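Local atomic coordinates of trehalose-6-phosphate phosphatase-related protein (Thermoplasma acidophilum, PDB entry 1U02), a protein that removes the phosphate from trehalose 6-phosphate in a magnesium-dependent reaction to give free trehalose, and less efficiently hydrolyses para-nitrophenyl phosphate. Residues 26-31 and 214-219; 36-41 and 225-230; 105-110 and 116-121; 129-134 and 145-150. All coordinates share one frame; numbering follows the deposited sequence.

Contact 1 of 4, residues 26-31 and 214-219; sequences AGLLSL and EMRKIL
Two helices of the Rossmann-like HAD core meet here through Leu28 and Leu31 of helix 26-38 and Arg216 and Leu219 of helix 212-229. Their short segments run in roughly the same direction, at 31° with the axes 10.8 Å apart, a separation that the long side chain of Arg216 spans. Its CG lies anti to the carbonyl carbon (chi1 -70°) and the chain is extended to NE, which carries the guanidinium across to the other helix. There CB of Leu28 sits over the centre of one guanidinium face, 3.6 Å from Arg216 NH2, while Leu28 CD2 is 3.7 Å from the same nitrogen. Nearer the arginine's backbone, Leu31 CD1 presses on the aliphatic root of the side chain, 3.6 Å from Arg216 CB, so that apolar surface meets both parts of the chain. The polar end is used outside the two segments: NH1 forms a salt bridge with Asp25, whose carboxylate also accepts from Leu28 N, and NE donates to Leu12 O. A leucine in place of Arg216 would probably leave Asp25 without its opposite charge and Leu12 O without this donor. Leu219 borders Leu31 and also touches Ile4 and Leu6 of strand 3-7, as suits a leucine facing the sheet. Helices packed side by side on the largely parallel central sheet are typical of the three-layered alpha/beta core of HAD phosphatases.

Contact 2 of 4, residues 36-41 and 225-230; sequences KERFDT and LGVQKK
With CG anti to the carbonyl carbon (chi1 -61°) and the chain extended as far as NE, Arg38 reaches from the end of helix 26-38 to Gly226; a final twist about the CD-NE bond (chi4 -68°) then turns its guanidinium flat over the peptide joining Gly226 to Val227. Gly226 C lies 3.6 Å above the guanidinium plane, over its centre, and Val227 N is displaced toward the rim. The arginine chain itself passes close to the helix, with Arg38 CD 3.9 Å from Gly226 CA. Glycine suits this place because a beta carbon would collide with that CD. Val227 CG2 also touches Arg38 NH2, at 3.3 Å. Lys230 comes in at the guanidinium edge through its aliphatic part, CE being 3.7 Å from Arg38 NH2. Its ammonium NZ is 4.2 Å from the same NH2, so the two like charges probably disfavour one another, though both lie at the surface, where solvent can screen them. Opposite charge is supplied by Glu223, earlier in helix 212-229, which makes a salt bridge with Arg38 NE. Phe39, the next residue, packs its side chain on Ile4 of strand 3-7. The contact thus ties the far end of the C-terminal helix to the turn between helix 26-38 and strand 40-44, in the beta-alpha-beta crossover that starts the HAD-type Rossmann-like core.

Contact 3 of 4, residues 105-110 and 116-121; sequences GLRIYR and LYHLGL
Residues 107-109 and 116-118 pair as antiparallel strands, Arg107 with His118 and Tyr109 with Leu116 as hydrogen-bonded pairs flanking the non-hydrogen-bonded pair Ile108-Tyr117; the bond from His118 N to Arg107 O is the shortest, 2.8 Å and nearly straight at 173°. Ile108 CG1 lies 3.7 Å from Tyr117 CD1, both residues giving apolar surface to one face. On the other, Leu116 CD2 touches Tyr109 CD2, and His118 CB meets the edge of the Tyr109 ring, whose hydroxyl suits it to bond Glu20. This beta hairpin forms one margin of a four-stranded antiparallel sheet, consistent with the cap of a HAD phosphatase. Bent at chi3 (-66°), Arg107 brings NH2 over the centre of the His118 ring, 3.3 Å above its plane, with the two planes 55° apart. Leu121 CD1 lies over one guanidinium face, offset toward its rim, while NH2 and NH1 bond to Met17 O and Asn18 OD1. A methionine in place of Arg107 would probably leave those two oxygens without these donors and the imidazole without its cation. In the ring plane, Gly120 N donates to His118 ND1 (2.9 Å), which helps set the imidazole's rotation. A water accepts from Arg107 NE and Leu121 N and donates to Gly105 O and His118 O.

Contact 4 of 4, residues 129-134 and 145-150; sequences KLRSRI and TYYGKM
The Tyr147 ring carries the guanidinium of Arg131 over one face, with NH2 4.1 Å above the ring plane and offset toward the rim. The two flat groups are not stacked: their planes stand 59° apart and the side chains cross at about a right angle. Arg131 NE makes the nearest approach, 3.6 Å from Tyr147 CE1. Arg131 CZ is 4.7 Å from the ring centroid and 30° off its normal, an off-centre cation-pi contact. It lies where helix 127-141 packs on the four-stranded antiparallel sheet of the putative cap, over strand 144-147 at the sheet's margin. A long, flexible arginine suits the solvent-exposed side of the contact: CG anti to the backbone N (chi1 179°) and an extended chain let it span the distance between helix and strand, the CA atoms of Arg131 and Tyr147 being 9.6 Å apart. Tyrosine offers a face to the cation and a hydroxyl to Glu135, a residue one helical turn beyond Arg131, with which Tyr147 OH is hydrogen-bonded; Glu135 also makes a long, weak ion pair with Arg131 NE within the helix. Deeper in, the contact turns apolar. Ile134 continues onto Ile152, Leu154 and Tyr117, on the apolar face of the sheet that the helix covers. Beta-branched Thr145 suits a strand and gives its methyl to this layer, where Thr145 CG2 faces Ile134 CG2 at 4.4 Å.

In the fold
The contacts fall into two groups. Contacts 1 and 2 join the same pair of helices, 26-38 and 212-229, at points whose centres are 14 Å apart. Contacts 3 and 4, with centres 10 Å apart, share the antiparallel sheet and touch directly: Leu119 N probably hydrogen-bonds to Met150 O (2.8 Å), and Leu106 CD1 packs on Leu130 CD2 (3.8 Å). Along the chain this second pair is nested within the loops closed by the first. Contacts 1 and 3 come nearest the magnesium site of Asp7, Asp9 and Asp179: the Leu28 side chain is about 12 Å from the ion, and that of Leu116 about 8 Å from the side chain of Asp9. Contacts 2 and 4 lie away from it.

Contact 1 of 4, residues 26-31 and 214-219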
# COMPACT_ATOMS: atom_id res chain seq x y z
N ALA A 26 16.57 -6.27 8.74
CA ALA A 26 16.78 -7.70 8.97
C ALA A 26 15.68 -8.34 9.81
O ALA A 26 15.28 -9.48 9.56
CB ALA A 26 18.14 -7.93 9.62
N GLY A 27 15.21 -7.62 10.82
CA GLY A 27 14.17 -8.16 11.68
C GLY A 27 12.89 -8.50 10.92
O GLY A 27 12.31 -9.58 11.10
N LEU A 28 12.46 -7.58 10.07
CA LEU A 28 11.25 -7.79 9.29
C LEU A 28 11.48 -8.89 8.25
O LEU A 28 10.60 -9.71 7.99
CB LEU A 28 10.82 -6.49 8.59
CG LEU A 28 9.54 -6.58 7.74
CD1 LEU A 28 8.40 -7.16 8.57
CD2 LEU A 28 9.17 -5.20 7.20
N LEU A 29 12.67 -8.91 7.66
CA LEU A 29 12.99 -9.93 6.65
C LEU A 29 12.88 -11.33 7.26
O LEU A 29 12.34 -12.24 6.64
CB LEU A 29 14.41 -9.70 6.10
CG LEU A 29 14.56 -8.46 5.21
CD1 LEU A 29 16.03 -8.18 4.90
CD2 LEU A 29 13.77 -8.67 3.92
N SER A 30 13.38 -11.49 8.49
CA SER A 30 13.32 -12.78 9.17
C SER A 30 11.87 -13.18 9.49
O SER A 30 11.45 -14.31 9.22
CB SER A 30 14.15 -12.72 10.46
OG SER A 30 13.96 -13.87 11.27
N LEU A 31 11.11 -12.23 10.03
CA LEU A 31 9.71 -12.46 10.39
C LEU A 31 8.85 -12.90 9.22
O LEU A 31 8.11 -13.88 9.31
CB LEU A 31 9.10 -11.20 10.99
CG LEU A 31 9.34 -10.91 12.47
CD1 LEU A 31 8.82 -9.51 12.79
CD2 LEU A 31 8.63 -11.96 13.32
N GLU A 214 4.39 -3.57 17.56
CA GLU A 214 3.48 -4.54 18.18
C GLU A 214 2.96 -5.48 17.09
O GLU A 214 2.79 -6.69 17.32
CB GLU A 214 2.31 -3.82 18.86
CG GLU A 214 1.61 -4.67 19.92
CD GLU A 214 0.38 -3.99 20.51
OE1 GLU A 214 0.39 -2.75 20.66
OE2 GLU A 214 -0.60 -4.70 20.83
N MSE A 215 2.70 -4.94 15.91
CA MSE A 215 2.21 -5.74 14.80
C MSE A 215 3.22 -6.85 14.50
O MSE A 215 2.84 -8.01 14.29
CB MSE A 215 2.01 -4.87 13.56
CG MSE A 215 1.45 -5.61 12.36
SE MSE A 215 -0.39 -6.24 12.62
CE MSE A 215 -0.06 -8.12 12.52
N ARG A 216 4.49 -6.50 14.46
CA ARG A 216 5.54 -7.48 14.19
C ARG A 216 5.56 -8.56 15.27
O ARG A 216 5.80 -9.73 15.00
CB ARG A 216 6.90 -6.81 14.12
CG ARG A 216 7.11 -5.93 12.91
CD ARG A 216 8.55 -5.50 12.80
NE ARG A 216 8.78 -4.62 11.65
CZ ARG A 216 9.97 -4.14 11.31
NH1 ARG A 216 11.04 -4.46 12.03
NH2 ARG A 216 10.10 -3.35 10.25
N LYS A 217 5.30 -8.14 16.51
CA LYS A 217 5.30 -9.05 17.64
C LYS A 217 4.19 -10.08 17.51
O LYS A 217 4.37 -11.24 17.86
CB LYS A 217 5.14 -8.25 18.94
CG LYS A 217 5.50 -9.03 20.19
CD LYS A 217 5.44 -8.14 21.43
CE LYS A 217 5.95 -8.88 22.65
NZ LYS A 217 5.95 -8.02 23.86
N ILE A 218 3.04 -9.64 17.02
CA ILE A 218 1.91 -10.55 16.83
C ILE A 218 2.25 -11.58 15.76
O ILE A 218 1.96 -12.77 15.91
CB ILE A 218 0.64 -9.77 16.42
CG1 ILE A 218 0.05 -9.06 17.64
CG2 ILE A 218 -0.39 -10.72 15.81
CD1 ILE A 218 -0.40 -10.00 18.74
N LEU A 219 2.89 -11.12 14.68
CA LEU A 219 3.28 -12.01 13.59
C LEU A 219 4.34 -12.99 14.11
O LEU A 219 4.34 -14.17 13.75
CB LEU A 219 3.84 -11.21 12.41
CG LEU A 219 2.89 -10.22 11.72
CD1 LEU A 219 3.61 -9.53 10.56
CD2 LEU A 219 1.67 -10.97 11.21

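Contact 2 of 4, residues 36-41 and 225-230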
# COMPACT_ATOMS: atom_id res chain seq x y z
N LYS A 36 5.91 -16.69 5.69
CA LYS A 36 5.52 -17.17 4.36
C LYS A 36 5.70 -18.67 4.20
O LYS A 36 5.16 -19.27 3.27
CB LYS A 36 6.29 -16.41 3.27
CG LYS A 36 7.78 -16.72 3.16
CD LYS A 36 8.06 -17.75 2.07
CE LYS A 36 9.55 -17.82 1.74
NZ LYS A 36 10.39 -18.17 2.92
N GLU A 37 6.47 -19.28 5.09
CA GLU A 37 6.68 -20.72 5.04
C GLU A 37 5.46 -21.46 5.59
O GLU A 37 5.20 -22.60 5.21
CB GLU A 37 7.91 -21.11 5.88
CG GLU A 37 9.23 -20.67 5.28
CD GLU A 37 9.55 -21.43 4.01
OE1 GLU A 37 9.63 -22.68 4.08
OE2 GLU A 37 9.71 -20.79 2.95
N ARG A 38 4.71 -20.80 6.47
CA ARG A 38 3.55 -21.43 7.08
C ARG A 38 2.20 -20.93 6.59
O ARG A 38 1.19 -21.62 6.73
CB ARG A 38 3.60 -21.29 8.60
CG ARG A 38 4.81 -21.94 9.26
CD ARG A 38 4.74 -21.80 10.77
NE ARG A 38 5.95 -22.27 11.44
CZ ARG A 38 6.35 -23.54 11.49
NH1 ARG A 38 5.63 -24.49 10.92
NH2 ARG A 38 7.47 -23.85 12.13
N PHE A 39 2.18 -19.72 6.03
CA PHE A 39 0.93 -19.14 5.54
C PHE A 39 1.07 -18.55 4.15
O PHE A 39 2.14 -18.07 3.78
CB PHE A 39 0.46 -18.03 6.48
CG PHE A 39 0.31 -18.47 7.91
CD1 PHE A 39 1.42 -18.56 8.74
CD2 PHE A 39 -0.95 -18.77 8.42
CE1 PHE A 39 1.28 -18.95 10.07
CE2 PHE A 39 -1.10 -19.17 9.75
CZ PHE A 39 0.02 -19.26 10.58
N ASP A 40 -0.01 -18.60 3.37
CA ASP A 40 -0.01 -18.02 2.03
C ASP A 40 -0.04 -16.52 2.35
O ASP A 40 -1.09 -15.96 2.67
CB ASP A 40 -1.27 -18.42 1.25
CG ASP A 40 -1.17 -18.09 -0.23
OD1 ASP A 40 -0.39 -17.18 -0.59
OD2 ASP A 40 -1.89 -18.72 -1.03
N THR A 41 1.12 -15.89 2.26
CA THR A 41 1.24 -14.48 2.61
C THR A 41 1.18 -13.49 1.45
O THR A 41 1.83 -13.67 0.42
CB THR A 41 2.55 -14.26 3.39
OG1 THR A 41 2.61 -15.22 4.46
CG2 THR A 41 2.60 -12.86 3.96
N LEU A 225 3.54 -20.25 17.12
CA LEU A 225 2.37 -21.13 17.27
C LEU A 225 2.48 -22.28 16.27
O LEU A 225 2.20 -23.43 16.61
CB LEU A 225 1.09 -20.35 17.01
CG LEU A 225 0.68 -19.32 18.08
CD1 LEU A 225 -0.54 -18.55 17.61
CD2 LEU A 225 0.38 -20.03 19.40
N GLY A 226 2.87 -21.96 15.04
CA GLY A 226 3.00 -22.98 14.02
C GLY A 226 4.11 -23.97 14.33
O GLY A 226 4.00 -25.16 14.02
N VAL A 227 5.19 -23.48 14.93
CA VAL A 227 6.32 -24.33 15.28
C VAL A 227 5.89 -25.42 16.26
O VAL A 227 6.38 -26.55 16.18
CB VAL A 227 7.45 -23.49 15.91
CG1 VAL A 227 8.67 -24.37 16.15
CG2 VAL A 227 7.79 -22.33 15.00
N GLN A 228 4.98 -25.08 17.17
CA GLN A 228 4.48 -26.04 18.16
C GLN A 228 3.41 -26.93 17.51
O GLN A 228 3.37 -28.14 17.73
CB GLN A 228 3.83 -25.31 19.34
CG GLN A 228 4.76 -24.50 20.22
CD GLN A 228 5.66 -25.37 21.10
OE1 GLN A 228 5.20 -26.33 21.73
NE2 GLN A 228 6.94 -25.02 21.15
N LYS A 229 2.56 -26.30 16.71
CA LYS A 229 1.45 -26.96 16.03
C LYS A 229 1.82 -28.19 15.19
O LYS A 229 0.99 -29.09 15.01
CB LYS A 229 0.72 -25.96 15.14
CG LYS A 229 -0.72 -26.33 14.84
CD LYS A 229 -1.57 -26.23 16.10
CE LYS A 229 -3.05 -26.25 15.77
NZ LYS A 229 -3.86 -25.88 16.96
N LYS A 230 3.04 -28.23 14.67
CA LYS A 230 3.46 -29.37 13.85
C LYS A 230 4.27 -30.40 14.64
O LYS A 230 3.78 -31.55 14.76
CB LYS A 230 4.28 -28.89 12.66
CG LYS A 230 5.55 -28.14 13.03
CD LYS A 230 6.54 -28.13 11.87
CE LYS A 230 7.86 -27.52 12.29
NZ LYS A 230 8.90 -27.66 11.21

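Contact 3 of 4, residues 105-110 and 116-121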
# COMPACT_ATOMS: atom_id res chain seq x y z
N GLY A 105 10.27 21.95 -2.45
CA GLY A 105 9.95 21.10 -1.31
C GLY A 105 9.07 19.95 -1.76
O GLY A 105 9.11 18.86 -1.19
N LEU A 106 8.27 20.20 -2.79
CA LEU A 106 7.40 19.18 -3.35
C LEU A 106 8.27 18.04 -3.87
O LEU A 106 9.32 18.27 -4.48
CB LEU A 106 6.59 19.74 -4.52
CG LEU A 106 5.81 18.71 -5.35
CD1 LEU A 106 4.71 18.10 -4.50
CD2 LEU A 106 5.22 19.37 -6.59
N ARG A 107 7.84 16.81 -3.61
CA ARG A 107 8.56 15.63 -4.08
C ARG A 107 7.58 14.82 -4.93
O ARG A 107 6.41 14.68 -4.58
CB ARG A 107 9.06 14.79 -2.90
CG ARG A 107 10.26 15.41 -2.18
CD ARG A 107 10.63 14.64 -0.93
NE ARG A 107 9.59 14.72 0.09
CZ ARG A 107 9.66 14.12 1.28
NH1 ARG A 107 10.72 13.38 1.59
NH2 ARG A 107 8.66 14.26 2.15
N ILE A 108 8.06 14.31 -6.06
CA ILE A 108 7.20 13.54 -6.95
C ILE A 108 7.78 12.14 -7.13
O ILE A 108 8.92 11.98 -7.56
CB ILE A 108 7.08 14.26 -8.33
CG1 ILE A 108 6.42 15.63 -8.13
CG2 ILE A 108 6.23 13.43 -9.29
CD1 ILE A 108 6.40 16.50 -9.39
N TYR A 109 7.00 11.14 -6.77
CA TYR A 109 7.43 9.76 -6.87
C TYR A 109 6.71 9.11 -8.04
O TYR A 109 5.49 8.90 -8.00
CB TYR A 109 7.12 9.02 -5.57
CG TYR A 109 7.86 9.60 -4.39
CD1 TYR A 109 9.10 9.11 -4.01
CD2 TYR A 109 7.31 10.64 -3.65
CE1 TYR A 109 9.79 9.64 -2.91
CE2 TYR A 109 7.98 11.18 -2.55
CZ TYR A 109 9.22 10.68 -2.18
OH TYR A 109 9.88 11.21 -1.09
N ARG A 110 7.47 8.79 -9.07
CA ARG A 110 6.94 8.18 -10.28
C ARG A 110 6.84 6.67 -10.19
O ARG A 110 7.75 6.01 -9.71
CB ARG A 110 7.82 8.56 -11.47
CG ARG A 110 7.40 7.91 -12.78
CD ARG A 110 8.40 8.23 -13.87
NE ARG A 110 7.94 7.79 -15.19
CZ ARG A 110 8.57 8.07 -16.33
NH1 ARG A 110 9.69 8.78 -16.31
NH2 ARG A 110 8.08 7.63 -17.48
N LEU A 116 2.79 9.91 -7.22
CA LEU A 116 2.50 10.39 -5.88
C LEU A 116 3.19 11.73 -5.61
O LEU A 116 4.40 11.86 -5.80
CB LEU A 116 2.95 9.32 -4.87
CG LEU A 116 2.69 9.50 -3.37
CD1 LEU A 116 2.71 8.13 -2.69
CD2 LEU A 116 3.74 10.41 -2.78
N TYR A 117 2.41 12.72 -5.20
CA TYR A 117 2.94 14.04 -4.89
C TYR A 117 3.00 14.15 -3.37
O TYR A 117 1.97 14.05 -2.70
CB TYR A 117 2.03 15.12 -5.49
CG TYR A 117 1.88 15.01 -6.99
CD1 TYR A 117 2.73 15.70 -7.85
CD2 TYR A 117 0.92 14.18 -7.55
CE1 TYR A 117 2.63 15.56 -9.24
CE2 TYR A 117 0.80 14.02 -8.93
CZ TYR A 117 1.66 14.71 -9.77
OH TYR A 117 1.54 14.54 -11.13
N HIS A 118 4.20 14.32 -2.83
CA HIS A 118 4.38 14.43 -1.39
C HIS A 118 4.56 15.90 -1.04
O HIS A 118 5.52 16.54 -1.49
CB HIS A 118 5.59 13.63 -0.92
CG HIS A 118 5.56 13.26 0.53
ND1 HIS A 118 5.37 14.20 1.53
CD2 HIS A 118 5.69 12.07 1.16
CE1 HIS A 118 5.37 13.59 2.71
NE2 HIS A 118 5.56 12.30 2.51
N LEU A 119 3.65 16.43 -0.23
CA LEU A 119 3.72 17.83 0.16
C LEU A 119 4.37 18.06 1.51
O LEU A 119 4.37 19.18 2.02
CB LEU A 119 2.30 18.44 0.17
CG LEU A 119 1.64 18.69 -1.19
CD1 LEU A 119 1.43 17.38 -1.93
CD2 LEU A 119 0.29 19.40 -0.99
N GLY A 120 4.94 17.01 2.09
CA GLY A 120 5.57 17.12 3.39
C GLY A 120 6.60 18.22 3.61
O GLY A 120 6.57 18.89 4.64
N LEU A 121 7.49 18.42 2.66
CA LEU A 121 8.54 19.44 2.81
C LEU A 121 8.16 20.77 2.19
O LEU A 121 8.92 21.73 2.27
CB LEU A 121 9.83 18.94 2.17
CG LEU A 121 10.35 17.58 2.64
CD1 LEU A 121 11.57 17.19 1.81
CD2 LEU A 121 10.69 17.64 4.12
O HOH W 1 7.65 17.06 0.09

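Contact 4 of 4, residues 129-134 and 145-150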
# COMPACT_ATOMS: atom_id res chain seq x y z
N LYS A 129 -3.17 25.76 -4.38
CA LYS A 129 -2.87 25.94 -5.79
C LYS A 129 -2.39 24.64 -6.42
O LYS A 129 -2.84 24.25 -7.50
CB LYS A 129 -1.80 27.02 -5.97
CG LYS A 129 -1.37 27.25 -7.40
CD LYS A 129 -0.22 28.23 -7.48
CE LYS A 129 0.18 28.51 -8.92
NZ LYS A 129 -0.93 29.15 -9.70
N LEU A 130 -1.47 23.96 -5.74
CA LEU A 130 -0.95 22.69 -6.24
C LEU A 130 -2.07 21.67 -6.33
O LEU A 130 -2.17 20.94 -7.31
CB LEU A 130 0.15 22.16 -5.31
CG LEU A 130 0.68 20.77 -5.68
CD1 LEU A 130 1.35 20.81 -7.05
CD2 LEU A 130 1.66 20.31 -4.62
N ARG A 131 -2.90 21.61 -5.30
CA ARG A 131 -4.00 20.67 -5.28
C ARG A 131 -4.89 20.84 -6.51
O ARG A 131 -5.27 19.85 -7.14
CB ARG A 131 -4.83 20.85 -4.00
CG ARG A 131 -6.02 19.91 -3.90
CD ARG A 131 -6.80 20.12 -2.61
NE ARG A 131 -8.00 19.28 -2.55
CZ ARG A 131 -8.86 19.26 -1.53
NH1 ARG A 131 -8.66 20.03 -0.47
NH2 ARG A 131 -9.92 18.47 -1.57
N SER A 132 -5.21 22.09 -6.85
CA SER A 132 -6.07 22.35 -8.00
C SER A 132 -5.38 21.94 -9.30
O SER A 132 -6.04 21.47 -10.23
CB SER A 132 -6.45 23.84 -8.06
OG SER A 132 -5.33 24.66 -8.36
N ARG A 133 -4.06 22.10 -9.37
CA ARG A 133 -3.31 21.70 -10.57
C ARG A 133 -3.38 20.20 -10.74
O ARG A 133 -3.57 19.70 -11.85
CB ARG A 133 -1.83 22.10 -10.47
CG ARG A 133 -1.52 23.57 -10.67
CD ARG A 133 -0.01 23.73 -10.87
NE ARG A 133 0.41 25.12 -10.98
CZ ARG A 133 1.67 25.50 -11.20
NH1 ARG A 133 2.63 24.59 -11.33
NH2 ARG A 133 1.97 26.79 -11.29
N ILE A 134 -3.19 19.48 -9.64
CA ILE A 134 -3.23 18.02 -9.68
C ILE A 134 -4.61 17.53 -10.13
O ILE A 134 -4.71 16.63 -10.96
CB ILE A 134 -2.90 17.43 -8.29
CG1 ILE A 134 -1.44 17.72 -7.95
CG2 ILE A 134 -3.17 15.92 -8.27
CD1 ILE A 134 -1.06 17.40 -6.51
N THR A 145 -7.97 10.74 -8.18
CA THR A 145 -7.15 11.42 -7.19
C THR A 145 -7.41 10.92 -5.77
O THR A 145 -8.55 10.80 -5.34
CB THR A 145 -7.40 12.96 -7.22
OG1 THR A 145 -7.22 13.45 -8.55
CG2 THR A 145 -6.43 13.68 -6.30
N TYR A 146 -6.34 10.61 -5.04
CA TYR A 146 -6.43 10.14 -3.66
C TYR A 146 -5.75 11.17 -2.76
O TYR A 146 -4.66 11.64 -3.07
CB TYR A 146 -5.72 8.79 -3.50
CG TYR A 146 -5.61 8.35 -2.06
CD1 TYR A 146 -6.71 7.83 -1.37
CD2 TYR A 146 -4.41 8.50 -1.36
CE1 TYR A 146 -6.62 7.47 -0.03
CE2 TYR A 146 -4.32 8.14 -0.02
CZ TYR A 146 -5.42 7.63 0.64
OH TYR A 146 -5.34 7.27 1.97
N TYR A 147 -6.39 11.50 -1.65
CA TYR A 147 -5.84 12.48 -0.71
C TYR A 147 -5.48 11.78 0.60
O TYR A 147 -6.35 11.24 1.28
CB TYR A 147 -6.86 13.58 -0.44
CG TYR A 147 -7.41 14.23 -1.69
CD1 TYR A 147 -6.75 15.29 -2.31
CD2 TYR A 147 -8.60 13.78 -2.26
CE1 TYR A 147 -7.26 15.88 -3.47
CE2 TYR A 147 -9.12 14.36 -3.42
CZ TYR A 147 -8.44 15.41 -4.02
OH TYR A 147 -8.94 15.97 -5.18
N GLY A 148 -4.19 11.79 0.95
CA GLY A 148 -3.76 11.16 2.19
C GLY A 148 -3.08 12.18 3.09
O GLY A 148 -3.28 13.38 2.93
N LYS A 149 -2.29 11.71 4.05
CA LYS A 149 -1.60 12.61 4.95
C LYS A 149 -0.34 13.16 4.28
O LYS A 149 0.64 12.44 4.09
CB LYS A 149 -1.24 11.89 6.26
CG LYS A 149 -2.47 11.44 7.04
CD LYS A 149 -2.15 11.15 8.50
CE LYS A 149 -3.40 10.70 9.25
NZ LYS A 149 -4.55 11.64 9.07
N MSE A 150 -0.37 14.44 3.92
CA MSE A 150 0.76 15.10 3.26
C MSE A 150 0.94 14.51 1.87
O MSE A 150 1.94 14.78 1.21
CB MSE A 150 2.06 14.89 4.04
CG MSE A 150 2.05 15.39 5.46
SE MSE A 150 3.81 15.20 6.24
CE MSE A 150 3.93 13.27 6.24